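Local coordinates for L-lactate dehydrogenase (Trichomonas vaginalis, PDB 4UUL), which is a lactate dehydrogenase of the malate dehydrogenase family that interconverts L-lactate and pyruvate with NAD and probably acts on malate too, at residues A5-T10 / C82-A87; A75-I80 / E113-W118; K124-G129 / Q250-W255; C136-L141 / I326-L331. The protein carries 1 engineered substitution. One frame throughout, in Å; residues are numbered along the deposited sequence.

Interaction 1. Residues A5-T10 / C82-A87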
loop_
_atom_site.group_PDB
_atom_site.type_symbol
_atom_site.label_atom_id
_atom_site.label_comp_id
_atom_site.label_asym_id
_atom_site.label_seq_id
_atom_site.Cartn_x
_atom_site.Cartn_y
_atom_site.Cartn_z
ATOM N N ALA B 5 1.620 5.022 -19.169
ATOM C CA ALA B 5 0.187 4.885 -19.072
ATOM C C ALA B 5 -0.350 5.951 -18.136
ATOM O O ALA B 5 0.178 6.168 -17.061
ATOM C CB ALA B 5 -0.138 3.495 -18.518
ATOM N N HIS B 6 -1.435 6.606 -18.548
ATOM C CA HIS B 6 -2.039 7.660 -17.773
ATOM C C HIS B 6 -3.211 7.141 -16.972
ATOM O O HIS B 6 -4.193 6.635 -17.526
ATOM C CB HIS B 6 -2.427 8.829 -18.687
ATOM C CG HIS B 6 -1.252 9.651 -19.087
ATOM N ND1 HIS B 6 -1.101 10.976 -18.746
ATOM C CD2 HIS B 6 -0.146 9.319 -19.804
ATOM C CE1 HIS B 6 0.071 11.418 -19.202
ATOM N NE2 HIS B 6 0.654 10.433 -19.861
ATOM N N VAL B 7 -3.138 7.276 -15.651
ATOM C CA VAL B 7 -4.086 6.679 -14.727
ATOM C C VAL B 7 -4.715 7.749 -13.876
ATOM O O VAL B 7 -4.029 8.466 -13.171
ATOM C CB VAL B 7 -3.332 5.682 -13.789
ATOM C CG1 VAL B 7 -4.304 5.085 -12.787
ATOM C CG2 VAL B 7 -2.593 4.623 -14.592
ATOM N N LEU B 8 -6.043 7.814 -13.912
ATOM C CA LEU B 8 -6.799 8.751 -13.083
ATOM C C LEU B 8 -7.263 8.062 -11.793
ATOM O O LEU B 8 -7.772 6.946 -11.812
ATOM C CB LEU B 8 -8.030 9.247 -13.834
ATOM C CG LEU B 8 -9.064 10.018 -13.022
ATOM C CD1 LEU B 8 -8.505 11.317 -12.423
ATOM C CD2 LEU B 8 -10.285 10.307 -13.850
ATOM N N ILE B 9 -7.116 8.764 -10.673
ATOM C CA ILE B 9 -7.739 8.415 -9.403
ATOM C C ILE B 9 -8.535 9.621 -8.928
ATOM O O ILE B 9 -7.976 10.693 -8.774
ATOM C CB ILE B 9 -6.697 8.028 -8.318
ATOM C CG1 ILE B 9 -5.806 6.879 -8.815
ATOM C CG2 ILE B 9 -7.399 7.686 -7.022
ATOM C CD1 ILE B 9 -4.577 6.666 -7.919
ATOM N N THR B 10 -9.859 9.464 -8.796
ATOM C CA THR B 10 -10.686 10.509 -8.233
ATOM C C THR B 10 -10.747 10.379 -6.732
ATOM O O THR B 10 -10.429 9.331 -6.177
ATOM C CB THR B 10 -12.121 10.514 -8.833
ATOM O OG1 THR B 10 -12.765 9.340 -8.374
ATOM C CG2 THR B 10 -12.053 10.611 -10.326
ATOM N N CYS B 82 -6.774 4.626 -18.082
ATOM C CA CYS B 82 -7.698 3.985 -17.143
ATOM C C CYS B 82 -8.061 4.942 -15.988
ATOM O O CYS B 82 -7.377 5.957 -15.782
ATOM C CB CYS B 82 -7.223 2.609 -16.648
ATOM S SG CYS B 82 -5.802 2.673 -15.553
ATOM N N ALA B 83 -9.143 4.624 -15.275
ATOM C CA ALA B 83 -9.613 5.449 -14.218
ATOM C C ALA B 83 -10.157 4.613 -13.101
ATOM O O ALA B 83 -10.887 3.636 -13.293
ATOM C CB ALA B 83 -10.747 6.363 -14.723
ATOM N N PHE B 84 -9.820 5.038 -11.882
ATOM C CA PHE B 84 -10.371 4.505 -10.639
ATOM C C PHE B 84 -11.309 5.586 -10.090
ATOM O O PHE B 84 -10.851 6.600 -9.535
ATOM C CB PHE B 84 -9.254 4.201 -9.655
ATOM C CG PHE B 84 -8.347 3.084 -10.089
ATOM C CD1 PHE B 84 -7.260 3.317 -10.928
ATOM C CD2 PHE B 84 -8.579 1.793 -9.647
ATOM C CE1 PHE B 84 -6.434 2.298 -11.304
ATOM C CE2 PHE B 84 -7.702 0.764 -10.041
ATOM C CZ PHE B 84 -6.639 1.042 -10.862
ATOM N N LEU B 85 -12.622 5.364 -10.279
ATOM C CA LEU B 85 -13.627 6.362 -9.847
ATOM C C LEU B 85 -13.997 6.026 -8.409
ATOM O O LEU B 85 -14.987 5.319 -8.122
ATOM C CB LEU B 85 -14.827 6.373 -10.776
ATOM C CG LEU B 85 -14.549 6.771 -12.196
ATOM C CD1 LEU B 85 -15.832 6.891 -12.954
ATOM C CD2 LEU B 85 -13.689 8.003 -12.404
ATOM N N VAL B 86 -13.190 6.544 -7.492
ATOM C CA VAL B 86 -13.330 6.283 -6.063
ATOM C C VAL B 86 -14.292 7.262 -5.416
ATOM O O VAL B 86 -15.098 6.895 -4.562
ATOM C CB VAL B 86 -11.950 6.425 -5.372
ATOM C CG1 VAL B 86 -12.044 6.329 -3.870
ATOM C CG2 VAL B 86 -11.028 5.342 -5.947
ATOM N N ALA B 87 -14.225 8.527 -5.830
ATOM C CA ALA B 87 -15.035 9.583 -5.227
ATOM C C ALA B 87 -16.511 9.318 -5.480
ATOM O O ALA B 87 -16.908 8.965 -6.579
ATOM C CB ALA B 87 -14.649 10.982 -5.803
HETATM O O HOH W 1 -15.397 9.195 -8.918
#
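Thr10 meets the backbone of Val86 and Ala87, just beyond strand 82-85. Its CB lies 4.0 Å from Ala87 CB. The CG2 branch, anti to the carbonyl carbon, comes 3.7 Å from Leu85 CD2. The other branch puts OG1 between the backbone N and the carbonyl carbon (chi1 69°), where it faces the turn after strand 82-85. Ala87 N donates to OG1 over 3.0 Å in a fairly straight bond, while Val86 N adds a weak, strongly bent one. A water shares a hydrogen bond with OG1 and donates one to Ala87 O, so the hydroxyl oxygen has three partners and ties the turn to the neighbouring strand. The strands themselves are joined by regular backbone bonds: Leu8 N to Cys82 O, Phe84 N to Leu8 O at 2.8 Å, and Thr10 N to Phe84 O. On the face that carries Val7, Ile9, Cys82 and Phe84, Val7 CG1 comes to the edge of the Phe84 ring, 3.8 Å from CE1, and helix 15-25 packs over Ile9 and Phe84. On the other face Leu8 CB lies 4.1 Å from Ala83 CB. These are the two middle strands of the 3-2-1-4-5-6 parallel sheet, and Thr10 leads directly into the glycine-rich segment predicted to bind NAD(+), as expected of a Rossmann fold.

Interaction 2. Residues A75-I80 / E113-W118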
loop_
_atom_site.group_PDB
_atom_site.type_symbol
_atom_site.label_atom_id
_atom_site.label_comp_id
_atom_site.label_asym_id
_atom_site.label_seq_id
_atom_site.Cartn_x
_atom_site.Cartn_y
_atom_site.Cartn_z
ATOM N N ALA B 75 -7.822 18.600 -16.844
ATOM C CA ALA B 75 -6.485 18.148 -16.516
ATOM C C ALA B 75 -6.511 16.704 -15.980
ATOM O O ALA B 75 -5.561 15.944 -16.161
ATOM C CB ALA B 75 -5.865 19.078 -15.505
ATOM N N ALA B 76 -7.566 16.346 -15.258
ATOM C CA ALA B 76 -7.668 15.043 -14.642
ATOM C C ALA B 76 -7.981 13.945 -15.656
ATOM O O ALA B 76 -7.494 12.832 -15.525
ATOM C CB ALA B 76 -8.729 15.083 -13.569
ATOM N N PHE B 77 -8.796 14.258 -16.661
ATOM C CA PHE B 77 -9.308 13.231 -17.574
ATOM C C PHE B 77 -8.577 13.176 -18.920
ATOM O O PHE B 77 -8.761 12.252 -19.685
ATOM C CB PHE B 77 -10.825 13.388 -17.831
ATOM C CG PHE B 77 -11.702 13.034 -16.633
ATOM C CD1 PHE B 77 -11.974 13.974 -15.659
ATOM C CD2 PHE B 77 -12.232 11.768 -16.477
ATOM C CE1 PHE B 77 -12.758 13.675 -14.579
ATOM C CE2 PHE B 77 -13.027 11.481 -15.385
ATOM C CZ PHE B 77 -13.275 12.416 -14.448
ATOM N N LYS B 78 -7.760 14.179 -19.219
ATOM C CA LYS B 78 -7.141 14.308 -20.537
ATOM C C LYS B 78 -6.247 13.120 -20.892
ATOM O O LYS B 78 -5.236 12.858 -20.248
ATOM C CB LYS B 78 -6.378 15.618 -20.673
ATOM C CG LYS B 78 -5.866 15.838 -22.071
ATOM C CD LYS B 78 -5.270 17.234 -22.215
ATOM C CE LYS B 78 -4.697 17.462 -23.614
ATOM N NZ LYS B 78 -4.183 18.857 -23.821
ATOM N N ASP B 79 -6.643 12.407 -21.925
ATOM C CA ASP B 79 -5.873 11.336 -22.542
ATOM C C ASP B 79 -5.549 10.209 -21.565
ATOM O O ASP B 79 -4.534 9.507 -21.740
ATOM C CB ASP B 79 -4.612 11.873 -23.231
ATOM C CG ASP B 79 -4.925 12.854 -24.361
ATOM O OD1 ASP B 79 -5.982 12.719 -24.996
ATOM O OD2 ASP B 79 -4.111 13.745 -24.625
ATOM N N ILE B 80 -6.432 9.955 -20.608
ATOM C CA ILE B 80 -6.215 8.845 -19.695
ATOM C C ILE B 80 -6.442 7.485 -20.345
ATOM O O ILE B 80 -7.310 7.343 -21.205
ATOM C CB ILE B 80 -6.988 9.003 -18.372
ATOM C CG1 ILE B 80 -8.506 9.040 -18.615
ATOM C CG2 ILE B 80 -6.477 10.242 -17.629
ATOM C CD1 ILE B 80 -9.289 8.886 -17.349
ATOM N N GLU B 113 -19.579 12.535 -18.850
ATOM C CA GLU B 113 -19.358 13.581 -19.853
ATOM C C GLU B 113 -17.876 13.959 -19.940
ATOM O O GLU B 113 -17.331 14.082 -21.038
ATOM C CB GLU B 113 -20.213 14.770 -19.504
ATOM C CG GLU B 113 -21.716 14.533 -19.783
ATOM C CD GLU B 113 -22.599 15.538 -19.098
ATOM O OE1 GLU B 113 -22.070 16.419 -18.404
ATOM O OE2 GLU B 113 -23.834 15.461 -19.256
ATOM N N TYR B 114 -17.182 14.054 -18.801
ATOM C CA TYR B 114 -15.751 14.381 -18.811
ATOM C C TYR B 114 -14.966 13.239 -19.488
ATOM O O TYR B 114 -14.030 13.475 -20.243
ATOM C CB TYR B 114 -15.238 14.554 -17.407
ATOM C CG TYR B 114 -15.858 15.642 -16.589
ATOM C CD1 TYR B 114 -16.295 16.826 -17.169
ATOM C CD2 TYR B 114 -15.992 15.490 -15.210
ATOM C CE1 TYR B 114 -16.843 17.856 -16.402
ATOM C CE2 TYR B 114 -16.555 16.485 -14.445
ATOM C CZ TYR B 114 -16.969 17.666 -15.036
ATOM O OH TYR B 114 -17.521 18.675 -14.299
ATOM N N LEU B 115 -15.296 11.986 -19.182
ATOM C CA LEU B 115 -14.637 10.860 -19.810
ATOM C C LEU B 115 -14.772 10.889 -21.330
ATOM O O LEU B 115 -13.821 10.706 -22.070
ATOM C CB LEU B 115 -15.182 9.542 -19.276
ATOM C CG LEU B 115 -14.795 9.210 -17.838
ATOM C CD1 LEU B 115 -15.763 8.193 -17.212
ATOM C CD2 LEU B 115 -13.373 8.599 -17.843
ATOM N N SER B 116 -15.995 11.058 -21.787
ATOM C CA SER B 116 -16.258 11.084 -23.201
ATOM C C SER B 116 -15.480 12.206 -23.880
ATOM O O SER B 116 -14.899 12.026 -24.953
ATOM C CB SER B 116 -17.738 11.235 -23.465
ATOM O OG SER B 116 -17.981 11.281 -24.859
ATOM N N LYS B 117 -15.472 13.379 -23.259
ATOM C CA LYS B 117 -14.845 14.553 -23.858
ATOM C C LYS B 117 -13.329 14.403 -23.947
ATOM O O LYS B 117 -12.739 14.783 -24.940
ATOM C CB LYS B 117 -15.195 15.788 -23.029
ATOM C CG LYS B 117 -14.824 17.140 -23.593
ATOM C CD LYS B 117 -15.619 18.219 -22.877
ATOM C CE LYS B 117 -15.255 19.613 -23.385
ATOM N NZ LYS B 117 -15.517 19.780 -24.847
ATOM N N TRP B 118 -12.700 13.878 -22.898
ATOM C CA TRP B 118 -11.262 13.993 -22.748
ATOM C C TRP B 118 -10.447 12.708 -22.674
ATOM O O TRP B 118 -9.242 12.715 -22.967
ATOM C CB TRP B 118 -10.996 14.866 -21.533
ATOM C CG TRP B 118 -11.411 16.254 -21.705
ATOM C CD1 TRP B 118 -11.093 17.107 -22.752
ATOM C CD2 TRP B 118 -12.188 17.019 -20.794
ATOM N NE1 TRP B 118 -11.648 18.316 -22.529
ATOM C CE2 TRP B 118 -12.325 18.301 -21.342
ATOM C CE3 TRP B 118 -12.785 16.745 -19.568
ATOM C CZ2 TRP B 118 -13.031 19.314 -20.703
ATOM C CZ3 TRP B 118 -13.477 17.755 -18.925
ATOM C CH2 TRP B 118 -13.600 19.019 -19.498
#
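Two helices of the NAD-binding Rossmann domain, 73-77 and 97-118, pack together through Phe77, which meets Tyr114, Leu115 and Trp118 in turn. Tyr114 CB sits over the centre of one face of the Phe77 ring, 3.8 Å from its centroid and close to the ring normal, a CH-pi contact. The two aromatic rings themselves are inclined at 46° with centroids 5.6 Å apart, so they neither stack nor meet edge-to-face. At its edge the Phe77 ring receives Leu115 CD2, which lies 3.6 Å from CD2 of the phenyl group; the same methyl is 4.1 Å from Ile80 CD1, whose side chain crosses that of Leu115 at about a right angle. Leu8 and Leu40 of the central sheet also touch Phe77 and join this apolar layer to the strands. Beyond helix 73-77 the chain makes a type II turn from Phe77 to Ile80, with Asp79 at positive phi (59°). That turn presents Asp79 N to Trp118 O, and the resulting hydrogen bond is 2.8 Å long and nearly straight. Trp118 is the last residue of its helix, and its carbonyl accepts the turn amide. Apolar packing around Phe77 thus holds the two helices together, while this single directional bond fixes the turn against the end of helix 97-118.

Interaction 3. Residues K124-G129 / Q250-W255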
loop_
_atom_site.group_PDB
_atom_site.type_symbol
_atom_site.label_atom_id
_atom_site.label_comp_id
_atom_site.label_asym_id
_atom_site.label_seq_id
_atom_site.Cartn_x
_atom_site.Cartn_y
_atom_site.Cartn_z
ATOM N N LYS B 124 -10.296 2.432 -19.703
ATOM C CA LYS B 124 -10.965 1.464 -18.864
ATOM C C LYS B 124 -11.332 2.137 -17.527
ATOM O O LYS B 124 -10.458 2.509 -16.731
ATOM C CB LYS B 124 -10.081 0.209 -18.655
ATOM C CG LYS B 124 -9.907 -0.557 -19.963
ATOM C CD LYS B 124 -9.155 -1.842 -19.905
ATOM C CE LYS B 124 -9.459 -2.638 -21.176
ATOM N NZ LYS B 124 -8.890 -3.927 -21.150
ATOM N N VAL B 125 -12.623 2.250 -17.290
ATOM C CA VAL B 125 -13.183 2.986 -16.189
ATOM C C VAL B 125 -13.742 1.982 -15.178
ATOM O O VAL B 125 -14.691 1.266 -15.451
ATOM C CB VAL B 125 -14.332 3.908 -16.653
ATOM C CG1 VAL B 125 -14.893 4.714 -15.504
ATOM C CG2 VAL B 125 -13.866 4.782 -17.790
ATOM N N LEU B 126 -13.116 1.951 -14.001
ATOM C CA LEU B 126 -13.527 1.128 -12.884
ATOM C C LEU B 126 -14.230 1.990 -11.843
ATOM O O LEU B 126 -13.620 2.862 -11.220
ATOM C CB LEU B 126 -12.324 0.452 -12.266
ATOM C CG LEU B 126 -12.608 -0.395 -11.025
ATOM C CD1 LEU B 126 -13.697 -1.449 -11.268
ATOM C CD2 LEU B 126 -11.337 -1.062 -10.534
ATOM N N VAL B 127 -15.514 1.741 -11.655
ATOM C CA VAL B 127 -16.331 2.506 -10.718
ATOM C C VAL B 127 -16.345 1.818 -9.370
ATOM O O VAL B 127 -16.705 0.642 -9.235
ATOM C CB VAL B 127 -17.760 2.670 -11.263
ATOM C CG1 VAL B 127 -18.571 3.519 -10.319
ATOM C CG2 VAL B 127 -17.704 3.254 -12.650
ATOM N N ILE B 128 -15.908 2.565 -8.350
ATOM C CA ILE B 128 -15.758 2.081 -7.001
ATOM C C ILE B 128 -16.691 2.783 -6.045
ATOM O O ILE B 128 -17.324 2.127 -5.201
ATOM C CB ILE B 128 -14.309 2.229 -6.551
ATOM C CG1 ILE B 128 -13.403 1.382 -7.478
ATOM C CG2 ILE B 128 -14.115 1.836 -5.091
ATOM C CD1 ILE B 128 -11.966 1.730 -7.465
ATOM N N GLY B 129 -16.820 4.087 -6.163
ATOM C CA GLY B 129 -17.687 4.852 -5.260
ATOM C C GLY B 129 -19.132 4.372 -5.325
ATOM O O GLY B 129 -19.665 4.102 -6.379
ATOM N N GLN B 250 -6.445 -5.408 -8.229
ATOM C CA GLN B 250 -6.630 -6.766 -8.724
ATOM C C GLN B 250 -7.587 -6.797 -9.943
ATOM O O GLN B 250 -7.308 -7.391 -10.987
ATOM C CB GLN B 250 -7.195 -7.620 -7.597
ATOM C CG GLN B 250 -7.448 -9.066 -7.973
ATOM C CD GLN B 250 -7.740 -9.918 -6.776
ATOM O OE1 GLN B 250 -8.106 -9.417 -5.688
ATOM N NE2 GLN B 250 -7.594 -11.214 -6.939
ATOM N N HIS B 251 -8.697 -6.084 -9.837
ATOM C CA HIS B 251 -9.654 -6.001 -10.929
ATOM C C HIS B 251 -9.039 -5.310 -12.122
ATOM O O HIS B 251 -9.105 -5.816 -13.250
ATOM C CB HIS B 251 -10.888 -5.226 -10.427
ATOM C CG HIS B 251 -11.968 -4.991 -11.439
ATOM N ND1 HIS B 251 -13.294 -5.277 -11.207
ATOM C CD2 HIS B 251 -11.935 -4.367 -12.656
ATOM C CE1 HIS B 251 -14.015 -4.893 -12.229
ATOM N NE2 HIS B 251 -13.225 -4.318 -13.122
ATOM N N MET B 252 -8.442 -4.133 -11.916
ATOM C CA MET B 252 -7.880 -3.400 -13.044
ATOM C C MET B 252 -6.750 -4.186 -13.726
ATOM O O MET B 252 -6.671 -4.192 -14.954
ATOM C CB MET B 252 -7.417 -2.020 -12.625
ATOM C CG MET B 252 -7.019 -1.136 -13.824
ATOM S SD MET B 252 -8.401 -0.625 -14.856
ATOM C CE MET B 252 -9.008 0.775 -13.880
ATOM N N LYS B 253 -5.876 -4.822 -12.957
ATOM C CA LYS B 253 -4.791 -5.569 -13.555
ATOM C C LYS B 253 -5.314 -6.726 -14.406
ATOM O O LYS B 253 -4.809 -6.982 -15.511
ATOM C CB LYS B 253 -3.856 -6.057 -12.437
ATOM C CG LYS B 253 -2.532 -6.611 -12.955
ATOM C CD LYS B 253 -1.656 -7.062 -11.821
ATOM C CE LYS B 253 -0.308 -7.517 -12.314
ATOM N NZ LYS B 253 0.602 -7.691 -11.147
ATOM N N ALA B 254 -6.339 -7.413 -13.906
ATOM C CA ALA B 254 -6.979 -8.469 -14.683
ATOM C C ALA B 254 -7.616 -7.894 -15.968
ATOM O O ALA B 254 -7.490 -8.484 -17.037
ATOM C CB ALA B 254 -8.039 -9.144 -13.876
ATOM N N TRP B 255 -8.296 -6.767 -15.846
ATOM C CA TRP B 255 -8.946 -6.117 -16.984
ATOM C C TRP B 255 -7.947 -5.708 -18.048
ATOM O O TRP B 255 -8.219 -5.772 -19.253
ATOM C CB TRP B 255 -9.747 -4.909 -16.492
ATOM C CG TRP B 255 -10.747 -4.368 -17.433
ATOM C CD1 TRP B 255 -11.151 -4.881 -18.631
ATOM C CD2 TRP B 255 -11.524 -3.183 -17.210
ATOM N NE1 TRP B 255 -12.127 -4.058 -19.168
ATOM C CE2 TRP B 255 -12.397 -3.045 -18.304
ATOM C CE3 TRP B 255 -11.567 -2.240 -16.179
ATOM C CZ2 TRP B 255 -13.311 -2.003 -18.385
ATOM C CZ3 TRP B 255 -12.468 -1.190 -16.256
ATOM C CH2 TRP B 255 -13.340 -1.087 -17.362
#
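Lys124 and Leu126 of strand 124-127 pack on His251, Met252 and Trp255 of helix 242-257, so that a helix of the C-terminal domain covers part of the Rossmann sheet. One hydrogen bond spans the contact: Lys124 NZ donates to Trp255 O at 2.7 Å, approaching from well above the carbonyl plane. NZ has a second acceptor in Gly295 O. The ammonium thus lies by a carbonyl of the helix's last turns, where its charge would probably be favoured by the helix dipole. CH-pi packing supplies two further contacts. The extended Lys124 chain crosses a face of the Trp255 indole obliquely, with CB 3.6 Å from the centroid of the six-membered ring and CE above NE1 and CD1. Leu126 CD1 lies over the centre of the His251 ring, 3.5 Å from its centroid, while His251 NE2 is bonded to Ser152 OG. At the edge of the indole, near its plane, Val125 O comes 3.3 Å from Trp255 CH2. The same strand leads to Ile128, which contacts NADH in another structure of this protein, and His251 also touches the NADH-contacting Leu154. Apolar packing is completed chiefly by Met252, whose chain is bent at chi2 (70°) and again at chi3 (82°), which sets its CE 3.6 Å from Lys124 O and 3.7 Å from Leu126 CB.

Interaction 4. Residues C136-L141 / I326-L331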
loop_
_atom_site.group_PDB
_atom_site.type_symbol
_atom_site.label_atom_id
_atom_site.label_comp_id
_atom_site.label_asym_id
_atom_site.label_seq_id
_atom_site.Cartn_x
_atom_site.Cartn_y
_atom_site.Cartn_z
ATOM N N CYS B 136 -22.030 3.468 -12.243
ATOM C CA CYS B 136 -21.405 3.019 -13.469
ATOM C C CYS B 136 -22.366 3.150 -14.670
ATOM O O CYS B 136 -22.018 3.647 -15.727
ATOM C CB CYS B 136 -20.931 1.588 -13.310
ATOM S SG CYS B 136 -19.944 0.947 -14.684
ATOM N N GLU B 137 -23.586 2.648 -14.482
ATOM C CA GLU B 137 -24.605 2.767 -15.533
ATOM C C GLU B 137 -24.799 4.223 -15.941
ATOM O O GLU B 137 -24.896 4.539 -17.122
ATOM C CB GLU B 137 -25.896 2.152 -15.040
ATOM C CG GLU B 137 -27.060 2.207 -16.012
ATOM C CD GLU B 137 -26.918 1.426 -17.279
ATOM O OE1 GLU B 137 -26.234 0.386 -17.289
ATOM O OE2 GLU B 137 -27.595 1.819 -18.293
ATOM N N ILE B 138 -24.962 5.114 -14.957
ATOM C CA ILE B 138 -25.194 6.524 -15.250
ATOM C C ILE B 138 -23.997 7.107 -15.999
ATOM O O ILE B 138 -24.193 7.887 -16.950
ATOM C CB ILE B 138 -25.562 7.281 -13.948
ATOM C CG1 ILE B 138 -26.923 6.797 -13.386
ATOM C CG2 ILE B 138 -25.566 8.769 -14.158
ATOM C CD1 ILE B 138 -28.130 7.017 -14.304
ATOM N N ALA B 139 -22.780 6.848 -15.522
ATOM C CA ALA B 139 -21.625 7.410 -16.233
ATOM C C ALA B 139 -21.596 6.931 -17.665
ATOM O O ALA B 139 -21.422 7.748 -18.598
ATOM C CB ALA B 139 -20.352 7.043 -15.540
ATOM N N MET B 140 -21.846 5.641 -17.866
ATOM C CA MET B 140 -21.832 5.083 -19.210
ATOM C C MET B 140 -22.906 5.718 -20.096
ATOM O O MET B 140 -22.631 6.056 -21.252
ATOM C CB MET B 140 -22.009 3.576 -19.101
ATOM C CG MET B 140 -22.088 2.872 -20.443
ATOM S SD MET B 140 -22.363 1.094 -20.333
ATOM C CE MET B 140 -23.856 0.979 -19.406
ATOM N N LEU B 141 -24.121 5.862 -19.579
ATOM C CA LEU B 141 -25.199 6.476 -20.383
ATOM C C LEU B 141 -24.898 7.884 -20.817
ATOM O O LEU B 141 -25.400 8.346 -21.816
ATOM C CB LEU B 141 -26.514 6.487 -19.582
ATOM C CG LEU B 141 -27.180 5.103 -19.405
ATOM C CD1 LEU B 141 -28.358 5.256 -18.477
ATOM C CD2 LEU B 141 -27.604 4.451 -20.749
ATOM N N ILE B 326 -34.619 5.314 -10.463
ATOM C CA ILE B 326 -34.530 6.391 -9.482
ATOM C C ILE B 326 -33.537 7.451 -9.958
ATOM O O ILE B 326 -33.792 8.643 -9.895
ATOM C CB ILE B 326 -34.072 5.840 -8.086
ATOM C CG1 ILE B 326 -35.174 4.976 -7.457
ATOM C CG2 ILE B 326 -33.650 6.998 -7.153
ATOM C CD1 ILE B 326 -34.714 4.193 -6.260
ATOM N N ALA B 327 -32.368 7.009 -10.424
ATOM C CA ALA B 327 -31.300 7.904 -10.849
ATOM C C ALA B 327 -31.759 8.714 -12.046
ATOM O O ALA B 327 -31.622 9.937 -12.049
ATOM C CB ALA B 327 -30.041 7.101 -11.211
ATOM N N LEU B 328 -32.332 8.037 -13.052
ATOM C CA LEU B 328 -32.786 8.756 -14.250
ATOM C C LEU B 328 -33.940 9.710 -13.954
ATOM O O LEU B 328 -33.965 10.819 -14.449
ATOM C CB LEU B 328 -33.135 7.792 -15.390
ATOM C CG LEU B 328 -31.919 7.056 -15.971
ATOM C CD1 LEU B 328 -32.381 6.091 -17.035
ATOM C CD2 LEU B 328 -30.890 7.988 -16.573
ATOM N N ASN B 329 -34.815 9.318 -13.058
ATOM C CA ASN B 329 -35.907 10.207 -12.693
ATOM C C ASN B 329 -35.400 11.456 -11.972
ATOM O O ASN B 329 -35.855 12.563 -12.220
ATOM C CB ASN B 329 -36.923 9.488 -11.807
ATOM C CG ASN B 329 -37.981 10.464 -11.246
ATOM O OD1 ASN B 329 -38.786 10.994 -12.001
ATOM N ND2 ASN B 329 -37.940 10.738 -9.934
ATOM N N HIS B 330 -34.432 11.284 -11.063
ATOM C CA HIS B 330 -33.870 12.444 -10.386
ATOM C C HIS B 330 -33.294 13.433 -11.404
ATOM O O HIS B 330 -33.528 14.648 -11.338
ATOM C CB HIS B 330 -32.798 11.991 -9.383
ATOM C CG HIS B 330 -32.191 13.129 -8.631
ATOM N ND1 HIS B 330 -32.808 13.708 -7.544
ATOM C CD2 HIS B 330 -30.979 13.738 -8.748
ATOM C CE1 HIS B 330 -32.036 14.673 -7.070
ATOM N NE2 HIS B 330 -30.930 14.723 -7.789
ATOM N N LEU B 331 -32.480 12.926 -12.327
ATOM C CA LEU B 331 -31.884 13.767 -13.343
ATOM C C LEU B 331 -32.974 14.460 -14.132
ATOM O O LEU B 331 -32.854 15.653 -14.454
ATOM C CB LEU B 331 -30.971 12.955 -14.252
ATOM C CG LEU B 331 -29.708 12.416 -13.532
ATOM C CD1 LEU B 331 -28.970 11.519 -14.502
ATOM C CD2 LEU B 331 -28.773 13.521 -13.091
#
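Leu141 N donates to Glu137 O over 2.9 Å in the last turn of helix 132-141, and the leucine it belongs to touches Leu328 of the long C-terminal helix 307-337 through CD1. No hydrogen bond joins the two segments; this is apolar helix packing between the Rossmann domain and the C-terminal domain. The axes of the two short segments are 11.0 Å apart at closest approach and cross at -51°. Ile138 bridges this wide separation. Its CG1 is anti to the carbonyl carbon, and chi2 of -62° bends CD1 so that it touches Ala327 CB at 3.6 Å and Leu328 CD2 at 3.7 Å. The contact falls on Ala327 where the segments come nearest each other by CA atoms, 7.7 Å between Ile138 CA and Ala327 CA. The side chains of Ile138 and Leu328 run alongside in opposite senses, whereas Leu141 crosses Leu328 at about a right angle. Helix 97-118 flanks the contact, its Ser105 touching Leu331, and Phe151 of the sheet lies against Cys136 and Ala139. A last, looser contact joins the other branch of the isoleucine to the next turn: Ile138 CG2 lies 4.4 Å from Leu331 CD1.

From the N terminus, interaction 1 closes the first long loop, bringing residues 82-87 beside the opening strand. Interaction 2 starts before that loop is complete and ends beyond it, so the two cross; they touch where Leu8 packs on Phe77, which joins the middle of the sheet to the helices on one side of it. Interactions 3 and 4 come later in the chain and cross each other in turn, both running from the Rossmann domain into the C-terminal domain. Interaction 3 is linked to interaction 1 through neighbouring strands, with a probable hydrogen bond from Leu85 N to Leu126 O. Interaction 4 meets interaction 3 where Val127 packs on Cys136.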